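Side-chain contacts in UTP--glucose-1-phosphate uridylyltransferase (Acinetobacter baumannii, PDB 6IKX), which catalyses the transfer of a uridylyl group from UTP to alpha-D-glucose 1-phosphate, giving UDP-glucose and diphosphate: residues Lys25-Val28 against Arg33-Ile36; Ile36-Arg41 against Leu269-Glu274; Ile52-Ser57 against Gly110-Cys115. The protein carries 1 engineered substitution. One frame throughout, in Å; residues are numbered along the deposited sequence.

Contact 1: residues Lys25-Val28 against Arg33-Ile36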
loop_
_atom_site.group_PDB
_atom_site.type_symbol
_atom_site.label_atom_id
_atom_site.label_comp_id
_atom_site.label_asym_id
_atom_site.label_seq_id
_atom_site.Cartn_x
_atom_site.Cartn_y
_atom_site.Cartn_z
ATOM N N LYS A 25 2.862 12.511 7.550
ATOM C CA LYS A 25 2.666 13.844 8.209
ATOM C C LYS A 25 1.954 14.774 7.217
ATOM O O LYS A 25 1.110 15.539 7.658
ATOM C CB LYS A 25 3.968 14.498 8.687
ATOM C CG LYS A 25 5.059 14.628 7.620
ATOM C CD LYS A 25 6.504 14.863 8.122
ATOM C CE LYS A 25 7.527 13.934 7.466
ATOM N NZ LYS A 25 7.988 14.371 6.114
ATOM N N GLU A 26 2.271 14.684 5.921
ATOM C CA GLU A 26 1.735 15.582 4.869
ATOM C C GLU A 26 0.230 15.359 4.711
ATOM O O GLU A 26 -0.420 16.277 4.232
ATOM C CB GLU A 26 2.469 15.339 3.554
ATOM C CG GLU A 26 3.945 15.711 3.626
ATOM C CD GLU A 26 4.876 14.632 4.183
ATOM O OE1 GLU A 26 4.388 13.516 4.611
ATOM O OE2 GLU A 26 6.096 14.887 4.188
ATOM N N MET A 27 -0.289 14.193 5.140
ATOM C CA MET A 27 -1.705 13.760 4.940
ATOM C C MET A 27 -2.543 14.035 6.193
ATOM O O MET A 27 -3.736 13.668 6.246
ATOM C CB MET A 27 -1.781 12.286 4.527
ATOM C CG MET A 27 -1.290 12.073 3.104
ATOM S SD MET A 27 -2.090 13.233 1.940
ATOM C CE MET A 27 -3.637 12.349 1.807
ATOM N N VAL A 28 -1.968 14.753 7.133
ATOM C CA VAL A 28 -2.636 15.146 8.397
ATOM C C VAL A 28 -3.679 16.234 8.115
ATOM O O VAL A 28 -3.355 17.266 7.467
ATOM C CB VAL A 28 -1.535 15.585 9.370
ATOM C CG1 VAL A 28 -1.980 16.623 10.376
ATOM C CG2 VAL A 28 -0.962 14.349 10.050
ATOM N N ARG A 33 -9.048 19.037 4.826
ATOM C CA ARG A 33 -8.172 18.459 3.764
ATOM C C ARG A 33 -6.741 18.237 4.272
ATOM O O ARG A 33 -6.296 18.837 5.232
ATOM C CB ARG A 33 -8.220 19.409 2.568
ATOM C CG ARG A 33 -7.579 20.748 2.858
ATOM C CD ARG A 33 -8.112 21.901 2.040
ATOM N NE ARG A 33 -9.543 22.075 2.218
ATOM C CZ ARG A 33 -10.458 21.969 1.265
ATOM N NH1 ARG A 33 -10.114 21.714 0.015
ATOM N NH2 ARG A 33 -11.725 22.120 1.574
ATOM N N PRO A 34 -5.926 17.356 3.670
ATOM C CA PRO A 34 -4.560 17.158 4.161
ATOM C C PRO A 34 -3.689 18.427 3.997
ATOM O O PRO A 34 -3.924 19.249 3.098
ATOM C CB PRO A 34 -4.106 15.974 3.282
ATOM C CG PRO A 34 -4.831 16.234 1.986
ATOM C CD PRO A 34 -6.225 16.555 2.483
ATOM N N ALA A 35 -2.713 18.588 4.892
ATOM C CA ALA A 35 -1.820 19.768 4.993
ATOM C C ALA A 35 -1.196 20.050 3.609
ATOM O O ALA A 35 -1.091 21.218 3.222
ATOM C CB ALA A 35 -0.780 19.504 6.070
ATOM N N ILE A 36 -0.792 18.998 2.895
ATOM C CA ILE A 36 -0.039 19.079 1.610
ATOM C C ILE A 36 -0.878 19.872 0.613
ATOM O O ILE A 36 -0.276 20.507 -0.257
ATOM C CB ILE A 36 0.339 17.678 1.063
ATOM C CG1 ILE A 36 1.375 17.747 -0.057
ATOM C CG2 ILE A 36 -0.883 16.900 0.576
ATOM C CD1 ILE A 36 2.708 18.301 0.318
#
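The ring of P34 lies alongside the thioether of M27, and both side chains point the same way. M27 SD and CE both lie along the CB-CG bond of P34, with SD 3.7 Å from P34 CB. The first bond of the M27 side chain points away from R33-I36. Bends at chi2 and chi3 (-50° and -79°) bring its sulfur back. Y65 of helix 60-65 also touches P34.

Two flat peptide carbonyls carry the polar part. I36 N donates to E26 O at 3.1 Å. A35 N donates to V28 O at 3.0 Å. P34 CA adds a C-H...O contact to V28 O. A35 CB lies 3.7 Å from E26 O, and I36 CB meets E26 CB at 4.0 Å.

The E26 carboxylate turns away from R33-I36. K25 NZ forms a salt bridge to E26 OE2 at 2.7 Å, from the syn side but well out of the carboxylate plane. K59 forms a salt bridge to OE1.

K25 belongs to the UTP and UDP-glucose site, which holds no nucleotide in this chain. The short turn that holds it is thus tied by two backbone bonds to the start of helix 35-44, while E26 links K25 to K59.

Contact 2: residues Ile36-Arg41 against Leu269-Glu274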
loop_
_atom_site.group_PDB
_atom_site.type_symbol
_atom_site.label_atom_id
_atom_site.label_comp_id
_atom_site.label_asym_id
_atom_site.label_seq_id
_atom_site.Cartn_x
_atom_site.Cartn_y
_atom_site.Cartn_z
ATOM N N ILE A 36 -0.792 18.998 2.895
ATOM C CA ILE A 36 -0.039 19.079 1.610
ATOM C C ILE A 36 -0.878 19.872 0.613
ATOM O O ILE A 36 -0.276 20.507 -0.257
ATOM C CB ILE A 36 0.339 17.678 1.063
ATOM C CG1 ILE A 36 1.375 17.747 -0.057
ATOM C CG2 ILE A 36 -0.883 16.900 0.576
ATOM C CD1 ILE A 36 2.708 18.301 0.318
ATOM N N GLU A 37 -2.207 19.776 0.676
ATOM C CA GLU A 37 -3.063 20.437 -0.332
ATOM C C GLU A 37 -2.776 21.933 -0.323
ATOM O O GLU A 37 -2.849 22.580 -1.389
ATOM C CB GLU A 37 -4.562 20.289 -0.114
ATOM C CG GLU A 37 -5.293 20.451 -1.435
ATOM C CD GLU A 37 -6.790 20.650 -1.368
ATOM O OE1 GLU A 37 -7.475 19.652 -1.474
ATOM O OE2 GLU A 37 -7.256 21.818 -1.252
ATOM N N TYR A 38 -2.483 22.462 0.849
ATOM C CA TYR A 38 -2.360 23.921 1.081
ATOM C C TYR A 38 -1.052 24.420 0.457
ATOM O O TYR A 38 -1.006 25.583 0.029
ATOM C CB TYR A 38 -2.371 24.214 2.573
ATOM C CG TYR A 38 -3.701 24.071 3.261
ATOM C CD1 TYR A 38 -4.070 22.863 3.830
ATOM C CD2 TYR A 38 -4.529 25.169 3.441
ATOM C CE1 TYR A 38 -5.277 22.722 4.485
ATOM C CE2 TYR A 38 -5.732 25.048 4.119
ATOM C CZ TYR A 38 -6.103 23.820 4.638
ATOM O OH TYR A 38 -7.269 23.688 5.329
ATOM N N VAL A 39 -0.038 23.547 0.448
ATOM C CA VAL A 39 1.353 23.814 -0.010
ATOM C C VAL A 39 1.351 23.702 -1.534
ATOM O O VAL A 39 2.045 24.512 -2.217
ATOM C CB VAL A 39 2.347 22.832 0.635
ATOM C CG1 VAL A 39 3.767 23.107 0.215
ATOM C CG2 VAL A 39 2.261 22.871 2.145
ATOM N N VAL A 40 0.581 22.747 -2.058
ATOM C CA VAL A 40 0.478 22.565 -3.524
ATOM C C VAL A 40 -0.364 23.727 -4.055
ATOM O O VAL A 40 0.105 24.342 -5.033
ATOM C CB VAL A 40 -0.038 21.185 -3.941
ATOM C CG1 VAL A 40 -0.420 21.189 -5.416
ATOM C CG2 VAL A 40 1.000 20.085 -3.657
ATOM N N ARG A 41 -1.451 24.116 -3.354
ATOM C CA ARG A 41 -2.293 25.272 -3.784
ATOM C C ARG A 41 -1.386 26.522 -3.848
ATOM O O ARG A 41 -1.401 27.209 -4.878
ATOM C CB ARG A 41 -3.566 25.391 -2.930
ATOM C CG ARG A 41 -4.613 26.371 -3.459
ATOM C CD ARG A 41 -5.814 26.678 -2.561
ATOM N NE ARG A 41 -6.597 25.514 -2.104
ATOM C CZ ARG A 41 -6.871 25.187 -0.818
ATOM N NH1 ARG A 41 -6.434 25.914 0.194
ATOM N NH2 ARG A 41 -7.603 24.126 -0.534
ATOM N N LEU A 269 -7.076 26.193 13.785
ATOM C CA LEU A 269 -7.919 27.291 14.324
ATOM C C LEU A 269 -8.018 28.443 13.318
ATOM O O LEU A 269 -9.129 29.011 13.157
ATOM C CB LEU A 269 -7.294 27.756 15.639
ATOM C CG LEU A 269 -7.582 26.843 16.827
ATOM C CD1 LEU A 269 -6.623 27.157 17.941
ATOM C CD2 LEU A 269 -9.024 27.009 17.298
ATOM N N HIS A 270 -6.894 28.827 12.719
ATOM C CA HIS A 270 -6.812 29.991 11.787
ATOM C C HIS A 270 -7.440 29.634 10.444
ATOM O O HIS A 270 -8.252 30.408 9.988
ATOM C CB HIS A 270 -5.361 30.494 11.634
ATOM C CG HIS A 270 -4.968 31.390 12.756
ATOM N ND1 HIS A 270 -4.724 32.744 12.566
ATOM C CD2 HIS A 270 -4.882 31.151 14.084
ATOM C CE1 HIS A 270 -4.467 33.293 13.730
ATOM N NE2 HIS A 270 -4.559 32.334 14.676
ATOM N N TYR A 271 -7.082 28.493 9.840
ATOM C CA TYR A 271 -7.661 28.026 8.550
ATOM C C TYR A 271 -9.158 27.725 8.714
ATOM O O TYR A 271 -9.914 28.183 7.849
ATOM C CB TYR A 271 -6.889 26.835 7.980
ATOM C CG TYR A 271 -5.593 27.245 7.328
ATOM C CD1 TYR A 271 -5.571 27.809 6.063
ATOM C CD2 TYR A 271 -4.391 27.116 7.997
ATOM C CE1 TYR A 271 -4.385 28.198 5.468
ATOM C CE2 TYR A 271 -3.204 27.496 7.415
ATOM C CZ TYR A 271 -3.191 28.041 6.144
ATOM O OH TYR A 271 -1.999 28.431 5.585
ATOM N N GLY A 272 -9.542 26.968 9.748
ATOM C CA GLY A 272 -10.939 26.698 10.141
ATOM C C GLY A 272 -11.795 27.962 10.161
ATOM O O GLY A 272 -12.894 27.961 9.519
ATOM N N LEU A 273 -11.340 29.017 10.848
ATOM C CA LEU A 273 -12.099 30.301 10.949
ATOM C C LEU A 273 -12.215 30.978 9.577
ATOM O O LEU A 273 -13.228 31.636 9.331
ATOM C CB LEU A 273 -11.437 31.223 11.975
ATOM C CG LEU A 273 -11.964 31.080 13.408
ATOM C CD2 LEU A 273 -10.981 31.668 14.396
ATOM N N GLU A 274 -11.245 30.769 8.693
ATOM C CA GLU A 274 -11.239 31.341 7.331
ATOM C C GLU A 274 -11.983 30.427 6.353
ATOM O O GLU A 274 -12.011 30.750 5.150
ATOM C CB GLU A 274 -9.800 31.481 6.852
ATOM C CG GLU A 274 -9.182 32.832 7.115
ATOM C CD GLU A 274 -8.316 33.227 5.937
ATOM O OE1 GLU A 274 -8.636 32.771 4.817
ATOM O OE2 GLU A 274 -7.324 33.958 6.132
#
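Y38 and Y271 are the two residues that touch here, each from its own helix. From CB, the Y38 side chain heads toward helix 261-273. Its CG is anti to the carbonyl carbon (chi1 -73°), which carries the ring out to Y271. CD2 is the first atom to arrive, 3.6 Å from Y271 CE1. Next comes CE2, which makes the closest approach, 3.4 Å from Y271 CD1. At the tip, Y38 OH passes Y271 CB at 4.1 Å. It hydrogen-bonds to the backbone oxygen of V30, so the phenol is held at its far end as well as at its ring.

The two side chains slide past each other in opposite directions. The rings form an inclined edge-to-face pair, with the edge of Y38 toward Y271. Their centroids are 4.7 Å apart and the planes meet at 60°. Y271 has a second aromatic neighbour in F256. V31 and L133 touch both tyrosines and extend the apolar patch around them.

The helices stand well apart, with 10.0 Å between Y38 CA and Y271 CA. Between the two segments it is the tyrosine side chains that span the gap. Neither a hydrogen bond nor a salt bridge crosses it. The direct contact between the two segments is therefore probably one of dispersion and ring electrostatics, with the polar tip of Y38 satisfied by V30.

Contact 3: residues Ile52-Ser57 against Gly110-Cys115. With SO4 (sulfate ion), chain D.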
loop_
_atom_site.group_PDB
_atom_site.type_symbol
_atom_site.label_atom_id
_atom_site.label_comp_id
_atom_site.label_asym_id
_atom_site.label_seq_id
_atom_site.Cartn_x
_atom_site.Cartn_y
_atom_site.Cartn_z
ATOM N N ILE A 52 7.297 18.457 -7.916
ATOM C CA ILE A 52 8.290 17.347 -7.835
ATOM C C ILE A 52 8.342 16.883 -6.383
ATOM O O ILE A 52 9.026 17.560 -5.591
ATOM C CB ILE A 52 9.665 17.794 -8.357
ATOM C CG1 ILE A 52 9.530 18.484 -9.718
ATOM C CG2 ILE A 52 10.635 16.610 -8.406
ATOM C CD1 ILE A 52 10.814 19.077 -10.256
ATOM N N LEU A 53 7.591 15.829 -6.042
ATOM C CA LEU A 53 7.555 15.244 -4.666
ATOM C C LEU A 53 8.817 14.375 -4.481
ATOM O O LEU A 53 8.962 13.413 -5.243
ATOM C CB LEU A 53 6.307 14.355 -4.516
ATOM C CG LEU A 53 4.951 15.014 -4.706
ATOM C CD1 LEU A 53 3.839 14.007 -4.564
ATOM C CD2 LEU A 53 4.735 16.137 -3.731
ATOM N N VAL A 54 9.713 14.684 -3.547
ATOM C CA VAL A 54 10.820 13.754 -3.187
ATOM C C VAL A 54 10.277 12.893 -2.057
ATOM O O VAL A 54 10.019 13.445 -0.959
ATOM C CB VAL A 54 12.112 14.493 -2.788
ATOM C CG1 VAL A 54 13.266 13.540 -2.579
ATOM C CG2 VAL A 54 12.506 15.497 -3.842
ATOM N N THR A 55 10.067 11.605 -2.305
ATOM C CA THR A 55 9.187 10.832 -1.392
ATOM C C THR A 55 9.849 9.556 -0.841
ATOM O O THR A 55 10.984 9.196 -1.161
ATOM C CB THR A 55 7.810 10.633 -2.059
ATOM O OG1 THR A 55 6.868 10.392 -1.010
ATOM C CG2 THR A 55 7.769 9.547 -3.109
ATOM N N HIS A 56 9.131 8.943 0.068
ATOM C CA HIS A 56 9.475 7.686 0.761
ATOM C C HIS A 56 8.445 6.648 0.337
ATOM O O HIS A 56 7.245 7.043 0.131
ATOM C CB HIS A 56 9.491 7.965 2.267
ATOM C CG HIS A 56 9.971 6.842 3.108
ATOM N ND1 HIS A 56 9.106 6.080 3.866
ATOM C CD2 HIS A 56 11.206 6.361 3.326
ATOM C CE1 HIS A 56 9.794 5.167 4.521
ATOM N NE2 HIS A 56 11.087 5.322 4.204
ATOM N N SER A 57 8.890 5.394 0.294
ATOM C CA SER A 57 8.091 4.167 0.027
ATOM C C SER A 57 6.833 4.092 0.910
ATOM O O SER A 57 5.930 3.379 0.523
ATOM C CB SER A 57 8.953 2.925 0.204
ATOM O OG SER A 57 9.378 2.828 1.555
ATOM N N GLY A 110 19.228 18.686 1.985
ATOM C CA GLY A 110 20.147 18.905 0.867
ATOM C C GLY A 110 20.115 17.697 -0.038
ATOM O O GLY A 110 20.066 17.852 -1.270
ATOM N N HIS A 111 20.173 16.519 0.569
ATOM C CA HIS A 111 20.191 15.204 -0.129
ATOM C C HIS A 111 18.851 14.999 -0.856
ATOM O O HIS A 111 18.886 14.544 -2.029
ATOM C CB HIS A 111 20.519 14.081 0.851
ATOM C CG HIS A 111 20.422 12.728 0.228
ATOM N ND1 HIS A 111 19.363 11.883 0.474
ATOM C CD2 HIS A 111 21.245 12.078 -0.627
ATOM C CE1 HIS A 111 19.557 10.763 -0.195
ATOM N NE2 HIS A 111 20.690 10.866 -0.898
ATOM N N ALA A 112 17.745 15.410 -0.216
ATOM C CA ALA A 112 16.387 15.380 -0.796
ATOM C C ALA A 112 16.352 16.223 -2.085
ATOM O O ALA A 112 15.945 15.704 -3.157
ATOM C CB ALA A 112 15.417 15.886 0.227
ATOM N N VAL A 113 16.781 17.476 -2.006
ATOM C CA VAL A 113 16.818 18.382 -3.184
ATOM C C VAL A 113 17.714 17.751 -4.262
ATOM O O VAL A 113 17.288 17.723 -5.424
ATOM C CB VAL A 113 17.267 19.799 -2.790
ATOM C CG1 VAL A 113 17.509 20.675 -4.002
ATOM C CG2 VAL A 113 16.248 20.449 -1.869
ATOM N N LEU A 114 18.871 17.195 -3.903
ATOM C CA LEU A 114 19.782 16.531 -4.882
ATOM C C LEU A 114 19.082 15.366 -5.606
ATOM O O LEU A 114 19.390 15.151 -6.811
ATOM C CB LEU A 114 21.006 16.031 -4.119
ATOM C CG LEU A 114 22.330 16.057 -4.860
ATOM C CD1 LEU A 114 23.221 14.939 -4.351
ATOM C CD2 LEU A 114 22.170 15.986 -6.371
ATOM N N CYS A 115 18.203 14.617 -4.912
ATOM C CA CYS A 115 17.414 13.476 -5.468
ATOM C C CYS A 115 16.560 13.934 -6.656
ATOM O O CYS A 115 16.386 13.167 -7.571
ATOM C CB CYS A 115 16.500 12.840 -4.426
ATOM S SG CYS A 115 17.371 11.953 -3.105
HETATM S S SO4 D . 19.907 21.738 5.494
HETATM O O1 SO4 D . 19.958 20.893 4.329
HETATM O O2 SO4 D . 18.770 22.626 5.422
HETATM O O3 SO4 D . 19.806 20.909 6.667
HETATM O O4 SO4 D . 21.107 22.525 5.561
#
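V54 meets helix 109-115 through its two methyl groups. The apolar part comes from CG1. V54 CG1 lies 3.8 Å from C115 CB and 4.2 Å from A112 CB, so it touches side chains one helical turn apart. V54 points toward the helix, with CG1 anti to its backbone N (chi1 -174°). V6 packs against V54 from the neighbouring strand, and A112 also touches P8 and Q103.

A second group of contacts is between methyls and a carbonyl. A112 O faces the fork of the valine. Both V54 CG1 and V54 CG2 are 3.5 Å from it. The same oxygen accepts a weak hydrogen bond from C115 N within the helix.

The setting is the nucleotide-binding half of a GT-A fold, where helices pack on a largely parallel sheet. Strand 50-55 runs between strands 4-8 and 97-102, parallel to both. Of residues 52-57, V54 is the one that meets 110-115. P8 and Q103, next to A112, belong to the UTP site, empty of nucleotide in this chain.

Sulfur-over-ring packing occurs within the helix. C115 SG sits 3.8 Å above the plane of the H111 ring, on one face and offset toward its rim.

Polar contacts lie around the two segments rather than between them. H111 ND1 is hydrogen-bonded to Q103 NE2, which ties the ring to a residue of the UTP site. Near the start of the helix, G110 N makes a weak hydrogen bond of 3.3 Å to O1 of a sulfate, with an N-H...O angle of 120°. L233 N and T234 N bind the same ion, which probably came from the crystallisation liquor. Beyond the strand, H56 NE2 makes a weak hydrogen bond to E71 of the second subunit.

Contacts 1 and 2 have centres 10 Å apart and share I36 and helix 35-44. They also touch directly, with R33 CG 3.4 Å from Y38 CE1. Contact 3 lies about 17 Å from contact 1 and about 23 Å from contact 2, centre to centre. It touches neither. Along the chain, contact 1 closes before contact 3 opens, and contact 3 is nested within the long loop closed by contact 2. Helix 35-44 is followed by strand 50-55, which contributes to contact 3. Helix 35-44 thus connects a nucleotide-binding turn with helix 261-273, late in the chain. Contact 3 packs helix 109-115 on a parallel part of the mixed sheet, beside residues of the UTP site.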